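Local coordinates for geobacter metallireducens SMUG1 (PDB 5H9I), which is a bacterial SMUG1 protein of the UDG-like clan, a single-chain alpha/beta fold built round a four-stranded parallel sheet, at residues A[5-10]-A[179-184]; A[52-57]-A[132-137]; A[184-189]-A[204-209]. All coordinates share one frame; numbering follows the deposited sequence.

Contact 1 of 3, residues A[5-10]-A[179-184]; sequences TGLAAI and VLLRPR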
ATOM      1  N   THR A   5      12.544  -2.403 -15.060  1.00 25.84           N
ATOM      2  CA  THR A   5      13.321  -1.199 -15.159  1.00 31.28           C
ATOM      3  C   THR A   5      13.022  -0.264 -13.996  1.00 31.00           C
ATOM      4  O   THR A   5      13.859   0.649 -13.654  1.00 31.77           O
ATOM      5  CB  THR A   5      12.961  -0.400 -16.455  1.00 31.04           C
ATOM      6  OG1 THR A   5      11.550  -0.132 -16.532  1.00 30.44           O
ATOM      7  CG2 THR A   5      13.421  -1.197 -17.697  1.00 37.84           C
ATOM      8  N   GLY A   6      11.823  -0.435 -13.375  1.00 21.22           N
ATOM      9  CA  GLY A   6      11.515   0.511 -12.343  1.00 22.46           C
ATOM     10  C   GLY A   6      10.212   0.083 -11.735  1.00 18.22           C
ATOM     11  O   GLY A   6       9.580  -0.923 -12.150  1.00 16.74           O
ATOM     12  N   LEU A   7       9.807   0.801 -10.704  1.00 15.81           N
ATOM     13  CA  LEU A   7       8.535   0.521 -10.107  1.00 13.28           C
ATOM     14  C   LEU A   7       7.355   0.557 -10.978  1.00 13.27           C
ATOM     15  O   LEU A   7       6.368  -0.142 -10.779  1.00 14.80           O
ATOM     16  CB  LEU A   7       8.360   1.373  -8.849  1.00 15.44           C
ATOM     17  CG  LEU A   7       9.322   1.195  -7.667  1.00 16.83           C
ATOM     18  CD1 LEU A   7       9.015   2.235  -6.571  1.00 22.19           C
ATOM     19  CD2 LEU A   7       9.196  -0.116  -7.094  1.00 16.43           C
ATOM     20  N   ALA A   8       7.357   1.528 -11.943  1.00 14.29           N
ATOM     21  CA  ALA A   8       6.151   1.611 -12.773  1.00 15.74           C
ATOM     22  C   ALA A   8       5.968   0.353 -13.624  1.00 14.65           C
ATOM     23  O   ALA A   8       4.804  -0.088 -13.747  1.00 16.27           O
ATOM     24  CB  ALA A   8       6.294   2.798 -13.730  1.00 18.27           C
ATOM     25  N   ALA A   9       7.060  -0.180 -14.104  1.00 15.63           N
ATOM     26  CA  ALA A   9       6.999  -1.487 -14.853  1.00 14.12           C
ATOM     27  C   ALA A   9       6.404  -2.593 -13.974  1.00 17.15           C
ATOM     28  O   ALA A   9       5.591  -3.453 -14.398  1.00 19.84           O
ATOM     29  CB  ALA A   9       8.352  -1.898 -15.302  1.00 20.13           C
ATOM     30  N   ILE A  10       6.857  -2.622 -12.733  1.00 15.42           N
ATOM     31  CA  ILE A  10       6.372  -3.596 -11.789  1.00 15.33           C
ATOM     32  C   ILE A  10       4.874  -3.428 -11.545  1.00 18.68           C
ATOM     33  O   ILE A  10       4.170  -4.377 -11.530  1.00 17.93           O
ATOM     34  CB  ILE A  10       7.154  -3.496 -10.457  1.00 13.58           C
ATOM     35  CG1 ILE A  10       8.611  -3.910 -10.688  1.00 13.90           C
ATOM     36  CG2 ILE A  10       6.536  -4.393  -9.386  1.00 16.36           C
ATOM     37  CD1 ILE A  10       9.579  -3.629  -9.558  1.00 14.44           C
ATOM     38  N   VAL A 179      13.923  -6.761  -5.291  1.00 14.35           N
ATOM     39  CA  VAL A 179      15.123  -6.862  -6.131  1.00 16.11           C
ATOM     40  C   VAL A 179      15.489  -5.477  -6.711  1.00 15.72           C
ATOM     41  O   VAL A 179      16.671  -5.159  -6.782  1.00 17.31           O
ATOM     42  CB  VAL A 179      14.906  -7.865  -7.271  1.00 15.43           C
ATOM     43  CG1 VAL A 179      16.035  -7.768  -8.359  1.00 21.29           C
ATOM     44  CG2 VAL A 179      14.810  -9.273  -6.643  1.00 17.67           C
ATOM     45  N   LEU A 180      14.462  -4.650  -7.058  1.00 13.62           N
ATOM     46  CA  LEU A 180      14.832  -3.300  -7.577  1.00 13.48           C
ATOM     47  C   LEU A 180      15.360  -2.348  -6.512  1.00 14.43           C
ATOM     48  O   LEU A 180      16.366  -1.634  -6.701  1.00 16.07           O
ATOM     49  CB  LEU A 180      13.615  -2.746  -8.177  1.00 12.41           C
ATOM     50  CG  LEU A 180      13.729  -1.265  -8.758  1.00 13.92           C
ATOM     51  CD1 LEU A 180      14.575  -1.307  -9.998  1.00 19.74           C
ATOM     52  CD2 LEU A 180      12.396  -0.651  -8.982  1.00 21.24           C
ATOM     53  N   LEU A 181      14.655  -2.255  -5.357  1.00 14.65           N
ATOM     54  CA  LEU A 181      14.968  -1.244  -4.357  1.00 15.71           C
ATOM     55  C   LEU A 181      16.078  -1.643  -3.459  1.00 14.28           C
ATOM     56  O   LEU A 181      16.706  -0.824  -2.834  1.00 15.50           O
ATOM     57  CB  LEU A 181      13.694  -0.888  -3.540  1.00 12.24           C
ATOM     58  CG  LEU A 181      12.548  -0.348  -4.371  1.00 14.03           C
ATOM     59  CD1 LEU A 181      11.458  -0.041  -3.356  1.00 18.49           C
ATOM     60  CD2 LEU A 181      12.827   0.917  -5.157  1.00 15.54           C
ATOM     61  N   ARG A 182      16.293  -2.939  -3.336  1.00 14.23           N
ATOM     62  CA  ARG A 182      17.371  -3.474  -2.521  1.00 17.82           C
ATOM     63  C   ARG A 182      17.363  -3.100  -1.032  1.00 16.17           C
ATOM     64  O   ARG A 182      18.367  -2.801  -0.496  1.00 16.48           O
ATOM     65  CB  ARG A 182      18.731  -3.142  -3.151  1.00 16.78           C
ATOM     66  CG  ARG A 182      18.836  -3.590  -4.610  1.00 21.11           C
ATOM     67  CD  ARG A 182      20.244  -3.436  -5.189  1.00 32.16           C
ATOM     68  NE  ARG A 182      20.628  -2.053  -5.416  1.00 41.25           N
ATOM     69  CZ  ARG A 182      20.267  -1.311  -6.474  1.00 47.68           C
ATOM     70  NH1 ARG A 182      19.490  -1.815  -7.425  1.00 49.15           N
ATOM     71  NH2 ARG A 182      20.663  -0.064  -6.582  1.00 42.42           N
ATOM     72  N   PRO A 183      16.219  -3.183  -0.366  1.00 13.08           N
ATOM     73  CA  PRO A 183      16.244  -2.814   1.012  1.00 13.39           C
ATOM     74  C   PRO A 183      16.949  -3.856   1.898  1.00 17.09           C
ATOM     75  O   PRO A 183      16.982  -5.028   1.496  1.00 18.26           O
ATOM     76  CB  PRO A 183      14.732  -2.823   1.391  1.00 15.38           C
ATOM     77  CG  PRO A 183      14.158  -3.829   0.409  1.00 15.00           C
ATOM     78  CD  PRO A 183      14.912  -3.670  -0.877  1.00 14.54           C
ATOM     79  N   ARG A 184      17.434  -3.427   3.040  1.00 13.75           N
ATOM     80  CA  ARG A 184      17.938  -4.279   4.083  1.00 14.12           C
ATOM     81  C   ARG A 184      16.790  -4.877   4.928  1.00 17.57           C
ATOM     82  O   ARG A 184      16.931  -5.934   5.381  1.00 16.77           O
ATOM     83  CB  ARG A 184      18.913  -3.437   4.926  1.00 19.37           C
ATOM     84  CG  ARG A 184      19.532  -4.029   6.164  1.00 38.72           C
ATOM     85  CD  ARG A 184      20.389  -3.012   6.943  1.00 39.60           C
ATOM     86  NE  ARG A 184      19.659  -1.898   7.575  1.00 37.48           N
ATOM     87  CZ  ARG A 184      19.043  -1.928   8.752  1.00 39.87           C
ATOM     88  NH1 ARG A 184      19.009  -3.028   9.499  1.00 41.55           N
ATOM     89  NH2 ARG A 184      18.444  -0.857   9.178  1.00 35.88           N
TER

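Contact 2 of 3, residues A[52-57]-A[132-137]; sequences PKEVLF and FARFFV. With LEA (pentanoic acid), chain H.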
ATOM      1  N   PRO A  52      18.330   3.082  -4.595  1.00 16.88           N
ATOM      2  CA  PRO A  52      18.025   2.020  -3.657  1.00 15.28           C
ATOM      3  C   PRO A  52      17.328   2.659  -2.466  1.00 17.86           C
ATOM      4  O   PRO A  52      17.506   3.844  -2.197  1.00 18.93           O
ATOM      5  CB  PRO A  52      19.365   1.422  -3.295  1.00 24.61           C
ATOM      6  CG  PRO A  52      20.229   2.629  -3.371  1.00 21.31           C
ATOM      7  CD  PRO A  52      19.750   3.510  -4.439  1.00 21.83           C
ATOM      8  N   LYS A  53      16.637   1.808  -1.721  1.00 16.03           N
ATOM      9  CA  LYS A  53      16.106   2.177  -0.385  1.00 13.79           C
ATOM     10  C   LYS A  53      16.718   1.257   0.643  1.00 16.25           C
ATOM     11  O   LYS A  53      17.118   0.161   0.340  1.00 18.36           O
ATOM     12  CB  LYS A  53      14.563   1.973  -0.347  1.00 14.10           C
ATOM     13  CG  LYS A  53      13.824   2.695  -1.443  1.00 11.63           C
ATOM     14  CD  LYS A  53      14.017   4.163  -1.491  1.00 11.84           C
ATOM     15  CE  LYS A  53      12.991   4.833  -2.350  1.00 11.85           C
ATOM     16  NZ  LYS A  53      13.325   6.198  -2.825  1.00 12.33           N
ATOM     17  N   GLU A  54      16.808   1.732   1.875  1.00 13.22           N
ATOM     18  CA  GLU A  54      17.227   0.865   2.960  1.00 14.41           C
ATOM     19  C   GLU A  54      16.089   0.057   3.560  1.00 13.37           C
ATOM     20  O   GLU A  54      16.265  -1.118   4.031  1.00 13.05           O
ATOM     21  CB  GLU A  54      17.895   1.688   4.052  1.00 17.15           C
ATOM     22  CG  GLU A  54      19.180   2.339   3.617  1.00 24.51           C
ATOM     23  CD  GLU A  54      19.843   3.104   4.785  1.00 34.52           C
ATOM     24  OE1 GLU A  54      20.826   3.816   4.413  1.00 43.86           O
ATOM     25  OE2 GLU A  54      19.366   3.029   6.001  1.00 28.10           O
ATOM     26  N   VAL A  55      14.870   0.600   3.565  1.00 14.31           N
ATOM     27  CA  VAL A  55      13.732   0.031   4.244  1.00 13.60           C
ATOM     28  C   VAL A  55      12.508   0.190   3.405  1.00 12.76           C
ATOM     29  O   VAL A  55      12.230   1.303   2.942  1.00 14.52           O
ATOM     30  CB  VAL A  55      13.483   0.661   5.604  1.00 13.17           C
ATOM     31  CG1 VAL A  55      12.275   0.154   6.332  1.00 14.50           C
ATOM     32  CG2 VAL A  55      14.762   0.595   6.495  1.00 18.03           C
ATOM     33  N   LEU A  56      11.727  -0.870   3.263  1.00 13.10           N
ATOM     34  CA  LEU A  56      10.418  -0.891   2.578  1.00 10.62           C
ATOM     35  C   LEU A  56       9.291  -1.180   3.520  1.00 13.23           C
ATOM     36  O   LEU A  56       9.339  -2.259   4.133  1.00 13.39           O
ATOM     37  CB  LEU A  56      10.430  -1.914   1.478  1.00 11.70           C
ATOM     38  CG  LEU A  56       9.150  -2.086   0.710  1.00 11.39           C
ATOM     39  CD1 LEU A  56       8.767  -0.843  -0.029  1.00 13.91           C
ATOM     40  CD2 LEU A  56       9.245  -3.234  -0.274  1.00 13.78           C
ATOM     41  N   PHE A  57       8.334  -0.305   3.701  1.00 11.16           N
ATOM     42  CA  PHE A  57       7.131  -0.570   4.418  1.00  9.71           C
ATOM     43  C   PHE A  57       6.129  -1.161   3.455  1.00 11.32           C
ATOM     44  O   PHE A  57       6.003  -0.660   2.322  1.00 12.09           O
ATOM     45  CB  PHE A  57       6.573   0.735   5.020  1.00 11.62           C
ATOM     46  CG  PHE A  57       7.300   1.264   6.178  1.00 12.50           C
ATOM     47  CD1 PHE A  57       7.228   0.722   7.461  1.00 13.49           C
ATOM     48  CD2 PHE A  57       8.169   2.350   6.006  1.00 13.19           C
ATOM     49  CE1 PHE A  57       7.936   1.259   8.511  1.00 14.20           C
ATOM     50  CE2 PHE A  57       8.844   2.905   7.056  1.00 13.19           C
ATOM     51  CZ  PHE A  57       8.731   2.325   8.319  1.00 14.59           C
ATOM     52  N   PHE A 132      12.333   9.612   1.748  1.00 11.83           N
ATOM     53  CA  PHE A 132      12.472   8.734   0.633  1.00 10.69           C
ATOM     54  C   PHE A 132      13.904   8.516   0.243  1.00 11.90           C
ATOM     55  O   PHE A 132      14.210   7.620  -0.570  1.00 13.60           O
ATOM     56  CB  PHE A 132      11.600   9.174  -0.559  1.00 10.45           C
ATOM     57  CG  PHE A 132      10.083   9.101  -0.271  1.00 10.72           C
ATOM     58  CD1 PHE A 132       9.492   7.872  -0.211  1.00 10.11           C
ATOM     59  CD2 PHE A 132       9.339  10.235  -0.090  1.00  9.73           C
ATOM     60  CE1 PHE A 132       8.127   7.786   0.027  1.00  9.38           C
ATOM     61  CE2 PHE A 132       7.975  10.169   0.178  1.00  9.42           C
ATOM     62  CZ  PHE A 132       7.423   8.929   0.193  1.00 11.15           C
ATOM     63  N   ALA A 133      14.816   9.289   0.826  1.00 11.62           N
ATOM     64  CA  ALA A 133      16.231   8.954   0.646  1.00 13.04           C
ATOM     65  C   ALA A 133      16.484   7.530   1.080  1.00 13.18           C
ATOM     66  O   ALA A 133      17.361   6.857   0.477  1.00 16.97           O
ATOM     67  CB  ALA A 133      17.068   9.866   1.474  1.00 13.76           C
ATOM     68  N   ARG A 134      15.803   7.036   2.106  1.00 13.06           N
ATOM     69  CA  ARG A 134      16.078   5.713   2.651  1.00 12.93           C
ATOM     70  C   ARG A 134      14.882   4.783   2.710  1.00 12.19           C
ATOM     71  O   ARG A 134      15.058   3.629   2.892  1.00 12.75           O
ATOM     72  CB  ARG A 134      16.652   5.808   4.067  1.00 15.27           C
ATOM     73  CG  ARG A 134      18.029   6.430   4.243  1.00 16.76           C
ATOM     74  CD  ARG A 134      18.372   6.379   5.757  1.00 25.31           C
ATOM     75  NE  ARG A 134      17.958   7.571   6.450  1.00 26.43           N
ATOM     76  CZ  ARG A 134      17.473   7.646   7.681  1.00 37.65           C
ATOM     77  NH1 ARG A 134      17.270   6.581   8.391  1.00 32.41           N
ATOM     78  NH2 ARG A 134      17.198   8.849   8.176  1.00 33.16           N
ATOM     79  N   PHE A 135      13.671   5.328   2.595  1.00 13.00           N
ATOM     80  CA  PHE A 135      12.469   4.563   2.829  1.00 12.49           C
ATOM     81  C   PHE A 135      11.548   4.554   1.588  1.00 13.24           C
ATOM     82  O   PHE A 135      11.610   5.447   0.729  1.00 13.04           O
ATOM     83  CB  PHE A 135      11.699   5.163   4.011  1.00 14.89           C
ATOM     84  CG  PHE A 135      12.395   5.013   5.335  1.00 11.94           C
ATOM     85  CD1 PHE A 135      13.271   5.930   5.719  1.00 13.79           C
ATOM     86  CD2 PHE A 135      12.188   3.861   6.108  1.00 14.65           C
ATOM     87  CE1 PHE A 135      13.910   5.832   6.928  1.00 14.28           C
ATOM     88  CE2 PHE A 135      12.822   3.711   7.286  1.00 19.39           C
ATOM     89  CZ  PHE A 135      13.677   4.655   7.680  1.00 15.49           C
ATOM     90  N   PHE A 136      10.628   3.596   1.567  1.00 11.92           N
ATOM     91  CA  PHE A 136       9.524   3.623   0.635  1.00 11.45           C
ATOM     92  C   PHE A 136       8.321   2.981   1.284  1.00 11.09           C
ATOM     93  O   PHE A 136       8.486   2.161   2.213  1.00 12.05           O
ATOM     94  CB  PHE A 136       9.879   2.999  -0.700  1.00 13.15           C
ATOM     95  CG  PHE A 136       8.878   3.277  -1.806  1.00 11.74           C
ATOM     96  CD1 PHE A 136       8.694   4.584  -2.239  1.00 12.46           C
ATOM     97  CD2 PHE A 136       8.205   2.256  -2.422  1.00 13.34           C
ATOM     98  CE1 PHE A 136       7.770   4.858  -3.283  1.00 14.07           C
ATOM     99  CE2 PHE A 136       7.320   2.522  -3.446  1.00 13.39           C
ATOM    100  CZ  PHE A 136       7.056   3.829  -3.845  1.00 13.22           C
ATOM    101  N   VAL A 137       7.125   3.230   0.762  1.00 10.54           N
ATOM    102  CA  VAL A 137       5.883   2.599   1.227  1.00 11.46           C
ATOM    103  C   VAL A 137       5.104   2.044   0.060  1.00 11.72           C
ATOM    104  O   VAL A 137       4.860   2.753  -0.907  1.00 11.38           O
ATOM    105  CB  VAL A 137       4.966   3.633   2.038  1.00  9.29           C
ATOM    106  CG1 VAL A 137       3.736   2.976   2.568  1.00 11.16           C
ATOM    107  CG2 VAL A 137       5.776   4.269   3.168  1.00 12.19           C
TER
HETATM  108  C2  LEA H 307      14.606  11.377  10.786  1.00 30.58           C
HETATM  109  O2  LEA H 307      13.593  10.877  11.208  1.00 35.05           O
HETATM  110  C3  LEA H 307      15.725  10.488  10.467  1.00 30.35           C
HETATM  111  C4  LEA H 307      16.812  10.910  11.369  1.00 30.19           C
HETATM  112  C5  LEA H 307      17.868  11.722  10.696  1.00 21.63           C
HETATM  113  C6  LEA H 307      19.143  11.930  11.559  1.00 31.72           C
HETATM  114  O1  LEA H 307      14.724  12.577  10.661  1.00 36.32           O
HETATM  115  O   HOH W   1      18.818   4.334   0.479  1.00 28.78           O
HETATM  116  O   HOH W   2      18.463   6.368  -2.185  1.00 43.44           O

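Contact 3 of 3, residues A[184-189]-A[204-209]; sequences RVVIGV and FDVEVG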
ATOM      1  N   ARG A 184      17.434  -3.427   3.040  1.00 13.75           N
ATOM      2  CA  ARG A 184      17.938  -4.279   4.083  1.00 14.12           C
ATOM      3  C   ARG A 184      16.790  -4.877   4.928  1.00 17.57           C
ATOM      4  O   ARG A 184      16.931  -5.934   5.381  1.00 16.77           O
ATOM      5  CB  ARG A 184      18.913  -3.437   4.926  1.00 19.37           C
ATOM      6  CG  ARG A 184      19.532  -4.029   6.164  1.00 38.72           C
ATOM      7  CD  ARG A 184      20.389  -3.012   6.943  1.00 39.60           C
ATOM      8  NE  ARG A 184      19.659  -1.898   7.575  1.00 37.48           N
ATOM      9  CZ  ARG A 184      19.043  -1.928   8.752  1.00 39.87           C
ATOM     10  NH1 ARG A 184      19.009  -3.028   9.499  1.00 41.55           N
ATOM     11  NH2 ARG A 184      18.444  -0.857   9.178  1.00 35.88           N
ATOM     12  N   VAL A 185      15.687  -4.146   5.106  1.00 14.09           N
ATOM     13  CA  VAL A 185      14.611  -4.535   5.967  1.00 14.03           C
ATOM     14  C   VAL A 185      13.267  -4.237   5.276  1.00 14.91           C
ATOM     15  O   VAL A 185      13.180  -3.165   4.653  1.00 14.13           O
ATOM     16  CB  VAL A 185      14.653  -3.776   7.307  1.00 15.32           C
ATOM     17  CG1 VAL A 185      13.667  -4.303   8.279  1.00 17.54           C
ATOM     18  CG2 VAL A 185      16.033  -3.798   7.905  1.00 20.90           C
ATOM     19  N   VAL A 186      12.364  -5.179   5.368  1.00 14.01           N
ATOM     20  CA  VAL A 186      10.994  -5.028   4.872  1.00 10.79           C
ATOM     21  C   VAL A 186      10.102  -5.097   6.047  1.00 14.37           C
ATOM     22  O   VAL A 186      10.174  -6.077   6.840  1.00 13.68           O
ATOM     23  CB  VAL A 186      10.679  -6.052   3.827  1.00 12.77           C
ATOM     24  CG1 VAL A 186       9.268  -6.025   3.374  1.00 14.56           C
ATOM     25  CG2 VAL A 186      11.662  -5.925   2.618  1.00 13.85           C
ATOM     26  N   ILE A 187       9.209  -4.144   6.230  1.00 13.35           N
ATOM     27  CA  ILE A 187       8.407  -4.041   7.428  1.00 11.29           C
ATOM     28  C   ILE A 187       6.947  -4.123   7.007  1.00 12.38           C
ATOM     29  O   ILE A 187       6.466  -3.174   6.333  1.00 12.21           O
ATOM     30  CB  ILE A 187       8.663  -2.697   8.157  1.00 12.15           C
ATOM     31  CG1 ILE A 187      10.143  -2.523   8.490  1.00 15.92           C
ATOM     32  CG2 ILE A 187       7.738  -2.543   9.357  1.00 13.61           C
ATOM     33  CD1 ILE A 187      10.594  -1.283   9.122  1.00 19.59           C
ATOM     34  N   GLY A 188       6.235  -5.142   7.463  1.00 13.91           N
ATOM     35  CA  GLY A 188       4.816  -5.195   7.302  1.00 12.44           C
ATOM     36  C   GLY A 188       4.123  -4.205   8.230  1.00 13.58           C
ATOM     37  O   GLY A 188       4.430  -4.186   9.437  1.00 15.46           O
ATOM     38  N   VAL A 189       3.168  -3.495   7.693  1.00 12.85           N
ATOM     39  CA  VAL A 189       2.316  -2.630   8.553  1.00 12.77           C
ATOM     40  C   VAL A 189       1.074  -3.480   8.840  1.00 14.28           C
ATOM     41  O   VAL A 189       0.182  -3.657   8.012  1.00 14.61           O
ATOM     42  CB  VAL A 189       1.979  -1.347   7.864  1.00 12.84           C
ATOM     43  CG1 VAL A 189       1.095  -0.469   8.776  1.00 16.38           C
ATOM     44  CG2 VAL A 189       3.231  -0.624   7.403  1.00 15.33           C
ATOM     45  N   PHE A 204      15.526 -14.400   0.394  1.00 18.57           N
ATOM     46  CA  PHE A 204      16.176 -13.176   0.079  1.00 19.97           C
ATOM     47  C   PHE A 204      17.061 -12.702   1.259  1.00 16.28           C
ATOM     48  O   PHE A 204      16.809 -12.923   2.438  1.00 18.88           O
ATOM     49  CB  PHE A 204      15.109 -12.086  -0.272  1.00 19.41           C
ATOM     50  CG  PHE A 204      14.476 -12.294  -1.604  1.00 19.61           C
ATOM     51  CD1 PHE A 204      13.603 -13.349  -1.859  1.00 19.38           C
ATOM     52  CD2 PHE A 204      14.723 -11.464  -2.649  1.00 29.33           C
ATOM     53  CE1 PHE A 204      13.015 -13.566  -3.083  1.00 16.80           C
ATOM     54  CE2 PHE A 204      14.087 -11.614  -3.870  1.00 27.83           C
ATOM     55  CZ  PHE A 204      13.294 -12.718  -4.137  1.00 18.19           C
ATOM     56  N   ASP A 205      18.034 -11.917   0.888  1.00 22.25           N
ATOM     57  CA  ASP A 205      18.906 -11.356   1.888  1.00 25.64           C
ATOM     58  C   ASP A 205      18.306 -10.069   2.510  1.00 20.70           C
ATOM     59  O   ASP A 205      18.828  -8.965   2.331  1.00 26.41           O
ATOM     60  CB  ASP A 205      20.239 -11.100   1.258  1.00 24.51           C
ATOM     61  CG  ASP A 205      21.315 -10.832   2.315  1.00 33.60           C
ATOM     62  OD1 ASP A 205      21.137 -11.057   3.528  1.00 30.51           O
ATOM     63  OD2 ASP A 205      22.386 -10.403   1.859  1.00 50.79           O
ATOM     64  N   VAL A 206      17.170 -10.203   3.194  1.00 19.16           N
ATOM     65  CA  VAL A 206      16.438  -9.091   3.812  1.00 17.16           C
ATOM     66  C   VAL A 206      15.906  -9.570   5.128  1.00 22.83           C
ATOM     67  O   VAL A 206      15.622 -10.728   5.244  1.00 23.88           O
ATOM     68  CB  VAL A 206      15.181  -8.580   3.070  1.00 23.37           C
ATOM     69  CG1 VAL A 206      15.503  -7.839   1.872  1.00 28.40           C
ATOM     70  CG2 VAL A 206      14.201  -9.683   2.768  1.00 25.51           C
ATOM     71  N   GLU A 207      15.768  -8.705   6.123  1.00 15.99           N
ATOM     72  CA  GLU A 207      15.098  -9.024   7.302  1.00 15.60           C
ATOM     73  C   GLU A 207      13.662  -8.596   7.112  1.00 20.14           C
ATOM     74  O   GLU A 207      13.414  -7.569   6.447  1.00 21.34           O
ATOM     75  CB  GLU A 207      15.714  -8.252   8.498  1.00 22.66           C
ATOM     76  CG  GLU A 207      17.138  -8.638   8.814  1.00 31.04           C
ATOM     77  CD  GLU A 207      17.373 -10.143   9.106  1.00 40.23           C
ATOM     78  OE1 GLU A 207      16.503 -10.866   9.745  1.00 37.77           O
ATOM     79  OE2 GLU A 207      18.431 -10.601   8.623  1.00 45.40           O
ATOM     80  N   VAL A 208      12.739  -9.247   7.752  1.00 16.64           N
ATOM     81  CA  VAL A 208      11.348  -8.898   7.751  1.00 13.83           C
ATOM     82  C   VAL A 208      10.868  -8.700   9.182  1.00 20.15           C
ATOM     83  O   VAL A 208      11.140  -9.546  10.077  1.00 19.72           O
ATOM     84  CB  VAL A 208      10.474  -9.916   7.060  1.00 13.78           C
ATOM     85  CG1 VAL A 208       8.975  -9.632   7.252  1.00 17.14           C
ATOM     86  CG2 VAL A 208      10.873 -10.092   5.618  1.00 20.56           C
ATOM     87  N   GLY A 209      10.150  -7.610   9.427  1.00 15.70           N
ATOM     88  CA  GLY A 209       9.577  -7.264  10.694  1.00 16.63           C
ATOM     89  C   GLY A 209       8.205  -6.621  10.497  1.00 16.77           C
ATOM     90  O   GLY A 209       7.573  -6.698   9.420  1.00 17.07           O
TER

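Contact 1 of 3, residues A[5-10]-A[179-184]
Gly6 and Leu180 bring the backbones of 5-10 and 179-184 closest, with their CA atoms 6.9 Å apart, where the first turn of helix 7-19 meets the last turn of helix 160-181. Leu180 carries the contact. Its CG stands anti to the backbone N (chi1 177°), and one methyl of the branch, CD2, is pressed against the start of the other helix. This methyl lies 3.4 Å from Leu7 N and 3.6 Å from Gly6 C, so it rests on the peptide joining these two residues as well as on side chains. Gly6 is the N-cap residue. Its nearly fully extended backbone suits glycine, and its carbonyl oxygen opens the helical bonding by accepting from Ile10 N at 3.3 Å.

Two side chains of helix 7-19 also touch the same methyl. Leu7 CD2 comes within 3.8 Å of Leu180 CD2, the two leucines crossing at a slant, while Ile10 brings the tip of its longer branch, CD1, to 4.1 Å from Leu180 CD2. Leu7 CD2 also meets Leu181 CD2 at 4.2 Å, bridging two successive residues of the opposing helix. Branched aliphatic residues suit this place because each offers a methyl at the end of a short arm. Leu7 and Leu181 both touch Phe136 of the parallel sheet, and Leu7 and Ile10 reach back to Thr177 of helix 160-181.

No hydrogen bond crosses between the segments, and only 197 Å² of surface is buried, counting both sides. The N-terminal helix is therefore joined here by shape and by exclusion of water from a few methyl groups, an apolar union with none of the directional bonding that would fix an exact register.

Contact 2 of 3, residues A[52-57]-A[132-137]
Val55 and Phe135 sit opposite each other in a parallel strand pair, the union of strand 55-59 with strand 135-139 at one edge of this alpha/beta fold's four-stranded parallel sheet. The two side chains lie side by side, pointing the same way, with Val55 CB 3.5 Å from Phe135 CD2. On the same face the rings of Phe57 and Phe135 meet rim to rim: the planes differ by only 17°, but the centroids are 5.9 Å apart and neither ring covers the other. On the face of Leu56 and Phe136, Leu56 CD1 meets the edge of the Phe136 ring at CD2, 4.0 Å away. Flat and branched apolar groups suit these buried faces; backbone bonds such as Phe57 N to Phe136 O (2.9 Å) tie the strands. Arg134 O accepts from both Glu54 N and Val55 N.

Where the strands begin, charged chains take over. The Glu54 carboxylate lies against the aliphatic stem of Arg134, OE2 3.5 Å from CD, its plane turned 55° from the guanidinium. Phe135 CE1 stands over one guanidinium face toward the rim, and C3 of pentanoic acid lies at the guanidinium edge, 3.2 Å from Arg134 NH2, in a pocket shared with Arg130, Phe125 and Phe240.

The Lys53 chain is bent at chi2 (-58°), which sets CD close to Phe132 O and Phe135 O. Its NZ hydrogen-bonds Phe132 O at 2.8 Å as well as Phe48 O and Ser50 O, carbonyls likely to favour the ammonium form. Lys53 CE passes 3.4 Å from Phe135 O, a buried oxygen with no hydrogen-bond partner.

Contact 3 of 3, residues A[184-189]-A[204-209]
Val186 and Val208 each set CG1 anti to the backbone N (chi1 175° and 171°), and from this position Val208 CG1 lies 3.8 Å from Val186 O. The other branch, Val208 CG2, turns toward Val186 CB at 4.4 Å. Val206, just before the strand, extends this pair, its CG1 4.4 Å from Val186 CG2. Beta-branched residues suit the place, being compact and at ease in extended backbone.

Strands 185-189 and 207-211 are parallel, and four backbone bonds join them. Glu207 N donates to Arg184 O (3.1 Å) and Val186 N to Glu207 O (2.8 Å); the ladder then continues with Gly209 N to Val186 O (3.0 Å) and Gly188 N to Gly209 O (2.8 Å). Lacking side chains, the two glycines bring only main chain to this end of the ladder. Val185 and Glu207 project to the other face, where Val185 CG1 lies 3.8 Å from the main-chain Glu207 O. Glu207 bends at chi2 and leads its carboxylate away from the neighbouring strand, as befits a charged residue at the exposed start of the strand. Val185 CG2 stands over one face of the Arg184 guanidinium, toward its rim, and Arg184 NH2 bonds Gly237 O.

The pair forms a beta-alpha-beta crossover with helix 191-201, whose Cys197 touches both Val186 and Val208. Val178 of helix 160-181 also adjoins Val186 and Val206, while strand 55-59 flanks strand 185-189 on its other side and leaves strand 207-211 at the sheet's edge.

How the contacts relate
Contacts 2 and 3 belong to one parallel sheet, and strands 55-59 and 185-189 join them: Leu56 O probably accepts from Ile187 N, and Ile187 CD1 packs on Val55 and Phe57. Contact 2 is the more buried, lined with aromatic rings and a lysine held by carbonyls. Contact 3 is partly buried, with a backbone ladder of the same number of bonds but smaller valines and glycines. Contact 1, also partly buried, differs in kind: helix end meets helix end through leucine and isoleucine methyls and the Gly6-Leu7 peptide, with no hydrogen bond. Its segment 179-184 leads through Arg184, shared with contact 3, into strand 185-189, and Leu181 O probably accepts from Lys53 N of contact 2.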